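Local coordinates for protein 4-oxalocrotonate decarboxylase NahK (Pseudomonas putida, PDB 5D2K) that catalyses the metal-assisted decarboxylation of (3E)-2-oxohex-3-enedioate (4-oxalocrotonate) to 2-oxopent-4-enoate and carbon dioxide in naphthalene degradation, at residues Q51-I54 with R55-K58; G129-L132 with G133-I136. The protein carries 1 engineered substitution. All coordinates share one frame; numbering follows the deposited sequence.

Contact 1. Residues Q51-I54 with R55-K58; sequences QWEI and RRRK. With EDO (1,2-ethanediol), chain E.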
loop_
_atom_site.group_PDB
_atom_site.type_symbol
_atom_site.label_atom_id
_atom_site.label_comp_id
_atom_site.label_asym_id
_atom_site.label_seq_id
_atom_site.Cartn_x
_atom_site.Cartn_y
_atom_site.Cartn_z
ATOM N N GLN A 51 -12.758 6.377 0.821
ATOM C CA GLN A 51 -11.827 5.388 1.357
ATOM C C GLN A 51 -12.045 5.128 2.847
ATOM O O GLN A 51 -12.075 3.968 3.289
ATOM C CB GLN A 51 -10.374 5.823 1.137
ATOM C CG GLN A 51 -9.383 4.720 1.546
ATOM C CD GLN A 51 -7.949 5.201 1.599
ATOM O OE1 GLN A 51 -7.355 5.297 2.677
ATOM N NE2 GLN A 51 -7.372 5.479 0.433
ATOM N N TRP A 52 -12.193 6.199 3.630
ATOM C CA TRP A 52 -12.376 6.023 5.063
ATOM C C TRP A 52 -13.748 5.417 5.381
ATOM O O TRP A 52 -13.917 4.758 6.407
ATOM C CB TRP A 52 -12.183 7.350 5.813
ATOM C CG TRP A 52 -10.737 7.751 5.997
ATOM C CD1 TRP A 52 -9.957 8.410 5.099
ATOM C CD2 TRP A 52 -9.915 7.529 7.160
ATOM N NE1 TRP A 52 -8.698 8.618 5.623
ATOM C CE2 TRP A 52 -8.646 8.081 6.884
ATOM C CE3 TRP A 52 -10.129 6.909 8.399
ATOM C CZ2 TRP A 52 -7.592 8.040 7.805
ATOM C CZ3 TRP A 52 -9.081 6.872 9.319
ATOM C CH2 TRP A 52 -7.828 7.430 9.010
ATOM N N GLU A 53 -14.725 5.609 4.495
ATOM C CA GLU A 53 -16.009 4.949 4.681
ATOM C C GLU A 53 -15.882 3.452 4.397
ATOM O O GLU A 53 -16.503 2.645 5.079
ATOM C CB GLU A 53 -17.092 5.587 3.804
ATOM C CG GLU A 53 -18.433 4.854 3.779
ATOM C CD GLU A 53 -19.123 4.669 5.120
ATOM O OE1 GLU A 53 -18.763 5.328 6.129
ATOM O OE2 GLU A 53 -20.069 3.843 5.151
ATOM N N ILE A 54 -15.067 3.072 3.415
ATOM C CA ILE A 54 -14.812 1.650 3.187
ATOM C C ILE A 54 -14.129 1.057 4.418
ATOM O O ILE A 54 -14.494 -0.033 4.876
ATOM C CB ILE A 54 -13.954 1.419 1.927
ATOM C CG1 ILE A 54 -14.726 1.867 0.672
ATOM C CG2 ILE A 54 -13.582 -0.043 1.799
ATOM C CD1 ILE A 54 -13.925 1.728 -0.623
ATOM N N ARG A 55 -13.148 1.777 4.965
ATOM C CA ARG A 55 -12.531 1.345 6.222
ATOM C C ARG A 55 -13.578 1.121 7.322
ATOM O O ARG A 55 -13.525 0.107 8.030
ATOM C CB ARG A 55 -11.477 2.362 6.699
ATOM C CG ARG A 55 -10.760 1.917 7.969
ATOM C CD ARG A 55 -9.738 2.936 8.461
ATOM N NE ARG A 55 -9.285 2.582 9.808
ATOM C CZ ARG A 55 -8.082 2.878 10.294
ATOM N NH1 ARG A 55 -7.211 3.540 9.551
ATOM N NH2 ARG A 55 -7.759 2.506 11.527
ATOM N N ARG A 56 -14.529 2.054 7.454
ATOM C CA ARG A 56 -15.582 1.927 8.450
ATOM C C ARG A 56 -16.461 0.688 8.202
ATOM O O ARG A 56 -16.806 -0.030 9.143
ATOM C CB ARG A 56 -16.455 3.187 8.491
ATOM C CG ARG A 56 -17.380 3.217 9.710
ATOM C CD ARG A 56 -18.636 4.058 9.457
ATOM N NE ARG A 56 -19.401 3.533 8.328
ATOM C CZ ARG A 56 -20.200 2.471 8.386
ATOM N NH1 ARG A 56 -20.358 1.805 9.526
ATOM N NH2 ARG A 56 -20.835 2.065 7.297
ATOM N N ARG A 57 -16.803 0.431 6.943
ATOM C CA ARG A 57 -17.582 -0.758 6.609
ATOM C C ARG A 57 -16.857 -2.024 7.075
ATOM O O ARG A 57 -17.468 -2.940 7.632
ATOM C CB ARG A 57 -17.848 -0.822 5.101
ATOM C CG ARG A 57 -18.761 0.297 4.581
ATOM C CD ARG A 57 -18.902 0.242 3.048
ATOM N NE ARG A 57 -19.561 -0.975 2.575
ATOM C CZ ARG A 57 -20.883 -1.155 2.559
ATOM N NH1 ARG A 57 -21.702 -0.192 2.976
ATOM N NH2 ARG A 57 -21.390 -2.301 2.119
ATOM N N LYS A 58 -15.546 -2.066 6.856
ATOM C CA LYS A 58 -14.790 -3.251 7.225
ATOM C C LYS A 58 -14.692 -3.378 8.741
ATOM O O LYS A 58 -14.849 -4.475 9.277
ATOM C CB LYS A 58 -13.391 -3.223 6.586
ATOM C CG LYS A 58 -13.446 -3.363 5.070
ATOM C CD LYS A 58 -12.077 -3.713 4.487
ATOM C CE LYS A 58 -12.110 -3.773 2.969
ATOM N NZ LYS A 58 -13.136 -4.753 2.447
HETATM C C1 EDO E . -4.043 2.465 11.922
HETATM O O1 EDO E . -5.183 2.138 12.724
HETATM C C2 EDO E . -3.954 3.977 11.793
HETATM O O2 EDO E . -4.980 4.462 10.919
HETATM O O HOH W 1 -21.383 2.707 3.078
#
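Four successive i to i+4 bonds, Arg-55 N to Gln-51 O through Lys-58 N to Ile-54 O, carry one unbroken alpha-helix from 51-54 into 55-58. Arg-56 takes hold of Glu-53 side-on. Its NE donates to Glu-53 OE1 at 2.9 Å and its NH2 to Glu-53 OE2, also at 2.9 Å, each on the syn side of the carboxylate. Both oxygens lie in the guanidinium plane, but the carboxylate is turned 29° against it, so the two nitrogens come in from out of the carboxylate plane. In Arg-56 a bend at chi3 (59°) turns the guanidinium in towards the Glu-53 carboxylate. OE2 also accepts from a water at 2.7 Å, and that water accepts in turn from Arg-57 NH1. With an alanine in place of Glu-53, Arg-56 would probably lose its in-plane double grip and be free to swing, and the water that links Glu-53 to Arg-57 would lose its acceptor. This is helix 44-60, packed against helix 12-27, where Arg-57 pairs with Glu-23, and against strand 87-92, where Ile-54 and Lys-58 meet Phe-90. Further round, Arg-55 runs extended beside the indole of Trp-52, the ring and guanidinium planes only 4° apart, with Arg-55 NH1 3.8 Å from Trp-52 CZ3. The same guanidinium spans both hydroxyls of a 1,2-ethanediol, NH1 reaching O2 at 2.8 Å, while its NE pairs with Glu-59; Trp-52 NE1 is hydrogen-bonded to Tyr-88.

Contact 2. Residues G129-L132 with G133-I136; sequences GCHL and GDVI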
loop_
_atom_site.group_PDB
_atom_site.type_symbol
_atom_site.label_atom_id
_atom_site.label_comp_id
_atom_site.label_asym_id
_atom_site.label_seq_id
_atom_site.Cartn_x
_atom_site.Cartn_y
_atom_site.Cartn_z
ATOM N N GLY A 129 3.859 19.254 9.353
ATOM C CA GLY A 129 5.255 19.595 9.544
ATOM C C GLY A 129 6.109 18.482 10.115
ATOM O O GLY A 129 7.163 18.742 10.690
ATOM N N CYS A 130 5.657 17.240 9.978
ATOM C CA CYS A 130 6.485 16.092 10.348
ATOM C C CYS A 130 7.680 15.972 9.409
ATOM O O CYS A 130 7.516 15.964 8.195
ATOM C CB CYS A 130 5.659 14.799 10.321
ATOM S SG CYS A 130 6.498 13.351 11.051
ATOM N N HIS A 131 8.884 15.892 9.974
ATOM C CA HIS A 131 10.104 15.781 9.185
ATOM C C HIS A 131 10.786 14.444 9.429
ATOM O O HIS A 131 10.457 13.724 10.365
ATOM C CB HIS A 131 11.083 16.919 9.519
ATOM C CG HIS A 131 10.549 18.287 9.220
ATOM N ND1 HIS A 131 10.604 18.851 7.963
ATOM C CD2 HIS A 131 9.960 19.207 10.019
ATOM C CE1 HIS A 131 10.064 20.056 8.000
ATOM N NE2 HIS A 131 9.662 20.296 9.235
ATOM N N LEU A 132 11.748 14.130 8.577
ATOM C CA LEU A 132 12.538 12.914 8.706
ATOM C C LEU A 132 13.067 12.712 10.133
ATOM O O LEU A 132 12.950 11.629 10.709
ATOM C CB LEU A 132 13.689 12.967 7.691
ATOM C CG LEU A 132 14.547 11.727 7.477
ATOM C CD1 LEU A 132 13.671 10.540 7.155
ATOM C CD2 LEU A 132 15.523 11.977 6.346
ATOM N N GLY A 133 13.636 13.761 10.723
ATOM C CA GLY A 133 14.148 13.665 12.081
ATOM C C GLY A 133 13.123 13.363 13.165
ATOM O O GLY A 133 13.480 12.875 14.233
ATOM N N ASP A 134 11.854 13.660 12.897
ATOM C CA ASP A 134 10.767 13.390 13.836
ATOM C C ASP A 134 10.387 11.912 13.861
ATOM O O ASP A 134 9.804 11.427 14.826
ATOM C CB ASP A 134 9.524 14.217 13.467
ATOM C CG ASP A 134 9.734 15.712 13.646
ATOM O OD1 ASP A 134 10.133 16.129 14.754
ATOM O OD2 ASP A 134 9.485 16.474 12.685
ATOM N N VAL A 135 10.704 11.207 12.781
ATOM C CA VAL A 135 10.241 9.838 12.574
ATOM C C VAL A 135 11.172 8.810 13.211
ATOM O O VAL A 135 10.743 7.750 13.658
ATOM C CB VAL A 135 10.108 9.539 11.047
ATOM C CG1 VAL A 135 9.915 8.051 10.764
ATOM C CG2 VAL A 135 8.972 10.367 10.437
ATOM N N ILE A 136 12.465 9.128 13.248
ATOM C CA ILE A 136 13.489 8.111 13.491
ATOM C C ILE A 136 13.280 7.342 14.792
ATOM O O ILE A 136 13.214 6.117 14.782
ATOM C CB ILE A 136 14.899 8.739 13.475
ATOM C CG1 ILE A 136 15.151 9.393 12.109
ATOM C CG2 ILE A 136 15.950 7.686 13.775
ATOM C CD1 ILE A 136 16.340 10.376 12.108
#
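Asp-134 reaches back over the start of the turn and accepts the backbone N-H of His-131 on OD2, at 2.8 Å and with an angle of 159° at the hydrogen. The oxygen uses its anti lone pair, the one facing away from OD1. Having CG beside its own backbone N (chi1 -67°) is what brings the carboxylate back to that N-H. OD2 also lies near the plane of the His-131 imidazole, at its edge, 3.8 Å from CD2. In return Asp-134 N donates to His-131 O at 2.9 Å, from well above the carbonyl plane, so side chain and backbone tie these two residues together in both directions. Val-135 N bonds to Leu-132 O at 3.1 Å, again from above the carbonyl plane, and only weakly to His-131 O. Val-135 CG2 also packs against Cys-130 SG at 3.9 Å. Helix 213-225 positions the buried side, Cys-130 and Val-135: Asn-222 OD1 accepts from Cys-130 N, Val-135 rests on Val-217 and Ala-218, and Leu-132 on Leu-214 and Ser-215. Bonds spanning three residues, with a side-chain carboxylate closing on the N-H three places earlier, mark the opening of a short, weakly bonded helical turn, 132-135, which leads from strand 112-121 towards strand 139-149.

Overall arrangement
Contact 1 and contact 2 are separate local elements, their centres 28 Å apart and their nearest atoms about 15 Å from each other. Contact 1 lies nearer the chemistry: the side chain of Gln-51 lies about 10 Å from the bound 2-oxoadipic acid and about 7 Å from the side chain of Lys-69, a ligand-binding residue. Contact 2 sits away from the annotated sites, its centre 21 Å from that of the chain, against 16 Å for contact 1. Its link to the metal site is through the chain: it lies in the connection between strand 112-121, which carries the magnesium ligands Glu-114 and Glu-116, and strand 139-149, which carries the third, Glu-147.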